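Local coordinates for protein nigritoxine (Vibrio nigripulchritudo, PDB 5M41) that acts as a toxin against crustaceans and insects, at residues Y511-V516 / F523-Q528. Residues are numbered along the deposited sequence; the frame is centred on the assembly and turned at random.
Sequences YRKVPV and FENRLQ
Three acceptors grip Lys513 NZ: Asn525 OD1 across the strand pair, at 3.1 Å, and the carbonyl oxygens of Ile563 and Gly564. The lysine chain runs alongside Asn525, pointing the same way, and bends at chi3 (-82°) and chi4, which brings NZ into the plane of the amide, on a lone pair of OD1. OD1 also accepts a water proton; the same water donates to Tyr511 O at 2.9 Å. Asn525 ND2 bonds to Ile563 O, so both ends of the amide are fixed. On the same sheet face the Tyr511 ring is flanked by Asn525 CB, and Leu527 lies over its face, CG 3.9 Å from the ring centroid in a CH-pi contact. Tyr511 OH hydrogen-bonds to Arg553 NH2 of helix 546-555, a helix that also packs on Leu527.

The strands are the arms of a beta hairpin, the middle pair of a four-stranded antiparallel sheet, and their short segments run at 138°. Arg512 and Arg526 form a hydrogen-bonded pair (Arg512 N to Arg526 O, 2.8 Å), as do Val514 and Glu524 (Val514 N to Glu524 O, 2.7 Å).

On the face opposite Lys513, Arg512 bends at chi3 and places NH1 only 2.4 Å from Gln528 OE1, a very short bond. OE1 lies in the guanidinium plane, but NH1 sits above the amide plane; the two flat groups are 30° apart. Val514 CG1 meets the same OE1 tip to tip. Its other methyl, CG2, touches the extended Arg526 chain, whose NH1 makes a salt bridge of 2.7 Å to Glu524 OE2, probably stabilising both charges. Toward the turn, Phe523 CE1 rests on Pro515 CG at 3.8 Å, the ring crossing the proline obliquely.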
# COMPACT_ATOMS: atom_id res chain seq x y z
N TYR A 511 -35.51 8.00 -5.75
CA TYR A 511 -35.44 9.28 -5.08
C TYR A 511 -36.85 9.84 -4.85
O TYR A 511 -37.45 10.42 -5.76
CB TYR A 511 -34.60 10.26 -5.90
CG TYR A 511 -33.68 11.12 -5.10
CD1 TYR A 511 -32.51 11.61 -5.68
CD2 TYR A 511 -33.95 11.44 -3.77
CE1 TYR A 511 -31.63 12.41 -4.97
CE2 TYR A 511 -33.07 12.24 -3.04
CZ TYR A 511 -31.92 12.72 -3.66
OH TYR A 511 -31.02 13.51 -2.99
N ARG A 512 -37.36 9.70 -3.63
CA ARG A 512 -38.76 9.98 -3.34
C ARG A 512 -38.96 11.23 -2.50
O ARG A 512 -38.05 11.63 -1.77
CB ARG A 512 -39.37 8.82 -2.57
CG ARG A 512 -39.48 7.54 -3.34
CD ARG A 512 -39.77 6.42 -2.36
NE ARG A 512 -41.19 6.26 -2.10
CZ ARG A 512 -41.79 6.41 -0.92
NH1 ARG A 512 -41.12 6.76 0.17
NH2 ARG A 512 -43.09 6.20 -0.83
N LYS A 513 -40.16 11.83 -2.59
CA LYS A 513 -40.45 13.03 -1.82
C LYS A 513 -41.28 12.69 -0.60
O LYS A 513 -42.46 12.33 -0.72
CB LYS A 513 -41.10 14.12 -2.68
CG LYS A 513 -40.67 15.53 -2.27
CD LYS A 513 -41.13 16.61 -3.24
CE LYS A 513 -40.23 16.74 -4.46
NZ LYS A 513 -39.14 17.74 -4.27
N VAL A 514 -40.66 12.77 0.57
CA VAL A 514 -41.29 12.34 1.82
C VAL A 514 -41.51 13.48 2.81
O VAL A 514 -40.81 14.48 2.76
CB VAL A 514 -40.50 11.20 2.51
CG1 VAL A 514 -40.43 9.98 1.61
CG2 VAL A 514 -39.12 11.67 2.96
N PRO A 515 -42.51 13.32 3.72
CA PRO A 515 -42.73 14.32 4.76
C PRO A 515 -41.49 14.50 5.61
O PRO A 515 -40.80 13.53 5.88
CB PRO A 515 -43.84 13.70 5.61
CG PRO A 515 -44.59 12.83 4.66
CD PRO A 515 -43.55 12.28 3.73
N VAL A 516 -41.21 15.75 6.00
CA VAL A 516 -40.16 16.06 6.97
C VAL A 516 -40.69 15.61 8.34
O VAL A 516 -41.40 16.38 8.99
CB VAL A 516 -39.84 17.58 7.00
CG1 VAL A 516 -38.75 17.89 8.02
CG2 VAL A 516 -39.46 18.09 5.62
N PHE A 523 -42.01 18.91 2.57
CA PHE A 523 -41.54 17.64 2.08
C PHE A 523 -40.08 17.77 1.64
O PHE A 523 -39.62 18.86 1.32
CB PHE A 523 -42.43 17.21 0.90
CG PHE A 523 -43.84 16.83 1.30
CD1 PHE A 523 -44.21 15.50 1.38
CD2 PHE A 523 -44.78 17.81 1.61
CE1 PHE A 523 -45.50 15.14 1.76
CE2 PHE A 523 -46.07 17.46 1.99
CZ PHE A 523 -46.43 16.12 2.06
N GLU A 524 -39.35 16.66 1.65
CA GLU A 524 -37.95 16.65 1.26
C GLU A 524 -37.71 15.40 0.43
O GLU A 524 -38.53 14.48 0.45
CB GLU A 524 -37.05 16.62 2.50
CG GLU A 524 -37.03 15.24 3.17
CD GLU A 524 -36.46 15.25 4.57
OE1 GLU A 524 -35.96 16.30 5.01
OE2 GLU A 524 -36.52 14.19 5.23
N ASN A 525 -36.59 15.38 -0.29
CA ASN A 525 -36.22 14.24 -1.15
C ASN A 525 -35.36 13.25 -0.39
O ASN A 525 -34.51 13.65 0.41
CB ASN A 525 -35.52 14.72 -2.42
CG ASN A 525 -36.37 15.70 -3.23
OD1 ASN A 525 -37.33 15.30 -3.89
ND2 ASN A 525 -36.02 16.97 -3.18
N ARG A 526 -35.60 11.96 -0.61
CA ARG A 526 -34.82 10.92 0.03
C ARG A 526 -34.70 9.73 -0.86
O ARG A 526 -35.70 9.30 -1.44
CB ARG A 526 -35.45 10.51 1.36
CG ARG A 526 -34.88 11.24 2.56
CD ARG A 526 -35.26 10.51 3.82
NE ARG A 526 -34.39 10.88 4.93
CZ ARG A 526 -34.81 11.46 6.05
NH1 ARG A 526 -36.10 11.73 6.23
NH2 ARG A 526 -33.93 11.76 7.00
N LEU A 527 -33.48 9.19 -0.96
CA LEU A 527 -33.25 7.92 -1.63
C LEU A 527 -33.76 6.80 -0.72
O LEU A 527 -33.33 6.67 0.44
CB LEU A 527 -31.78 7.72 -1.96
CG LEU A 527 -31.22 8.57 -3.11
CD1 LEU A 527 -29.69 8.62 -3.09
CD2 LEU A 527 -31.76 8.10 -4.47
N GLN A 528 -34.67 5.97 -1.23
CA GLN A 528 -35.28 4.96 -0.38
C GLN A 528 -35.35 3.65 -1.11
O GLN A 528 -35.46 3.61 -2.33
CB GLN A 528 -36.66 5.41 0.09
CG GLN A 528 -36.63 6.48 1.16
CD GLN A 528 -38.00 6.82 1.73
OE1 GLN A 528 -38.93 7.14 1.00
NE2 GLN A 528 -38.12 6.78 3.05
O HOH W 1 -38.31 13.14 -5.58